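Local coordinates for ABC transporter substrate binding protein (Ribose) (Agrobacterium vitis, PDB 4WUT), which binds D-fucose in its ligand pocket and probably serves as the sugar-binding component of an ABC importer, at residues V110-S115 and K123-F128. Numbering follows the deposited sequence.
Sequences VVIIDS and KYYQAF. With FCB (beta-D-fucopyranose), chain E.
With CG1 turned beside its backbone N (chi1 -55°) and CG2 anti to that N, I112 sets one branch against the ring of Y125 and the other against that of F128. Y125 meets the first branch: its CG sits between backbone N and carbonyl carbon (chi1 62°), bringing a ring face under I112 CG1, which makes a CH-pi contact 3.9 Å from the ring centroid, displaced toward the rim. The CG2 methyl packs on F128, 3.5 Å from CD1, while the I112 carbonyl oxygen approaches the edge of the same ring near its plane.

Beneath these side chains the backbones pair in parallel, I112 N donating to A127 O over 2.9 Å, and F128 CA adds a CA-H...O contact to I112 O. Two residues before I112, Q126 grips both polar backbone atoms of V110. Its N donates almost straight to V110 O (172° at the hydrogen), and the side chain, bent at chi2, swings OE1 back to accept from V110 N at 3.0 Å. A127 N, by contrast, is buried without a partner.

Strands 110-113 and 127-130 are neighbours in the parallel sheet of one lobe of the two-lobed periplasmic binding protein fold, with strand 85-88 flanking 110-113 on its other side. V111 and A127 share the sheet face opposite I112 and F128, and V111 packs there on L278 and L281 of helix 267-282.

Past the strand end the chain turns into the sugar pocket. D114 OD1 accepts from O2 of the fucose over 2.6 Å, and its OD2 takes a very short bond from O3. S115 OG donates to that same OD2 at 2.8 Å from above the carboxylate plane; hydrogen bonds with K31 and S165 further anchor this hydroxyl at the pocket wall.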
# COMPACT_ATOMS: atom_id res chain seq x y z
N VAL A 110 -10.09 11.17 13.85
CA VAL A 110 -9.74 10.49 12.62
C VAL A 110 -8.26 10.12 12.66
O VAL A 110 -7.41 10.94 12.98
CB VAL A 110 -10.01 11.37 11.39
CG1 VAL A 110 -9.49 10.70 10.13
CG2 VAL A 110 -11.51 11.68 11.23
N VAL A 111 -7.96 8.86 12.37
CA VAL A 111 -6.58 8.44 12.17
C VAL A 111 -6.49 7.93 10.73
O VAL A 111 -7.38 7.23 10.26
CB VAL A 111 -6.20 7.36 13.19
CG1 VAL A 111 -4.88 6.71 12.83
CG2 VAL A 111 -6.16 7.97 14.58
N ILE A 112 -5.43 8.35 10.04
CA ILE A 112 -5.15 7.97 8.66
C ILE A 112 -4.12 6.85 8.62
O ILE A 112 -3.09 6.91 9.32
CB ILE A 112 -4.65 9.18 7.85
CG1 ILE A 112 -5.66 10.34 7.94
CG2 ILE A 112 -4.34 8.80 6.42
CD1 ILE A 112 -6.99 10.07 7.30
N ILE A 113 -4.41 5.81 7.83
CA ILE A 113 -3.46 4.74 7.62
C ILE A 113 -3.10 4.59 6.15
O ILE A 113 -3.90 4.93 5.26
CB ILE A 113 -3.96 3.40 8.19
CG1 ILE A 113 -5.34 3.07 7.62
CG2 ILE A 113 -3.95 3.43 9.71
CD1 ILE A 113 -5.73 1.62 7.79
N ASP A 114 -1.85 4.16 5.93
CA ASP A 114 -1.38 3.64 4.65
C ASP A 114 -1.08 4.69 3.58
O ASP A 114 0.01 4.71 3.01
CB ASP A 114 -2.34 2.61 4.07
CG ASP A 114 -1.91 2.15 2.71
OD1 ASP A 114 -0.94 1.36 2.62
OD2 ASP A 114 -2.51 2.60 1.69
N SER A 115 -2.05 5.55 3.31
CA SER A 115 -1.98 6.48 2.19
C SER A 115 -2.24 7.88 2.73
O SER A 115 -3.23 8.12 3.42
CB SER A 115 -3.04 6.15 1.15
OG SER A 115 -2.64 5.07 0.36
N LYS A 123 -4.79 19.63 9.86
CA LYS A 123 -5.49 20.06 11.07
C LYS A 123 -6.65 19.14 11.46
O LYS A 123 -7.20 19.27 12.55
CB LYS A 123 -6.06 21.46 10.89
CG LYS A 123 -5.02 22.50 10.49
CD LYS A 123 -5.52 23.92 10.74
CE LYS A 123 -4.37 24.92 10.84
NZ LYS A 123 -3.51 24.94 9.62
N TYR A 124 -7.02 18.23 10.54
CA TYR A 124 -8.29 17.54 10.65
C TYR A 124 -8.19 16.09 11.13
O TYR A 124 -9.21 15.46 11.34
CB TYR A 124 -9.01 17.56 9.30
CG TYR A 124 -9.17 18.93 8.70
CD1 TYR A 124 -9.60 20.00 9.47
CD2 TYR A 124 -8.90 19.16 7.36
CE1 TYR A 124 -9.75 21.26 8.92
CE2 TYR A 124 -9.05 20.40 6.80
CZ TYR A 124 -9.48 21.44 7.57
OH TYR A 124 -9.63 22.69 7.02
N TYR A 125 -6.98 15.57 11.27
CA TYR A 125 -6.79 14.21 11.78
C TYR A 125 -5.64 14.20 12.76
O TYR A 125 -4.81 15.13 12.77
CB TYR A 125 -6.52 13.21 10.64
CG TYR A 125 -5.25 13.49 9.83
CD1 TYR A 125 -5.28 14.37 8.76
CD2 TYR A 125 -4.07 12.85 10.12
CE1 TYR A 125 -4.16 14.63 8.02
CE2 TYR A 125 -2.93 13.10 9.38
CZ TYR A 125 -2.98 13.97 8.31
OH TYR A 125 -1.84 14.22 7.58
N GLN A 126 -5.57 13.16 13.59
CA GLN A 126 -4.67 13.20 14.73
C GLN A 126 -3.46 12.28 14.66
O GLN A 126 -2.55 12.43 15.45
CB GLN A 126 -5.43 12.99 16.04
CG GLN A 126 -6.45 14.05 16.34
CD GLN A 126 -7.75 13.85 15.60
OE1 GLN A 126 -8.28 12.75 15.58
NE2 GLN A 126 -8.25 14.90 14.96
N ALA A 127 -3.47 11.31 13.76
CA ALA A 127 -2.29 10.49 13.55
C ALA A 127 -2.31 9.91 12.14
O ALA A 127 -3.35 9.80 11.52
CB ALA A 127 -2.20 9.38 14.60
N PHE A 128 -1.11 9.57 11.67
CA PHE A 128 -0.90 8.96 10.37
C PHE A 128 0.10 7.83 10.53
O PHE A 128 1.26 8.06 10.89
CB PHE A 128 -0.37 10.01 9.38
CG PHE A 128 -0.04 9.46 8.02
CD1 PHE A 128 -0.92 8.66 7.34
CD2 PHE A 128 1.16 9.79 7.42
CE1 PHE A 128 -0.60 8.16 6.09
CE2 PHE A 128 1.49 9.29 6.17
CZ PHE A 128 0.61 8.49 5.50
C1 FCB E . -0.58 -1.59 -0.71
C2 FCB E . -0.78 -0.08 -0.69
C3 FCB E . -2.15 0.26 -0.46
C4 FCB E . -3.08 -0.47 -1.46
C5 FCB E . -2.70 -1.97 -1.35
C6 FCB E . -3.55 -2.86 -2.30
O1 FCB E . 0.65 -1.79 -1.24
O2 FCB E . 0.03 0.42 0.40
O3 FCB E . -2.25 1.70 -0.61
O4 FCB E . -2.93 0.06 -2.80
O5 FCB E . -1.41 -2.16 -1.72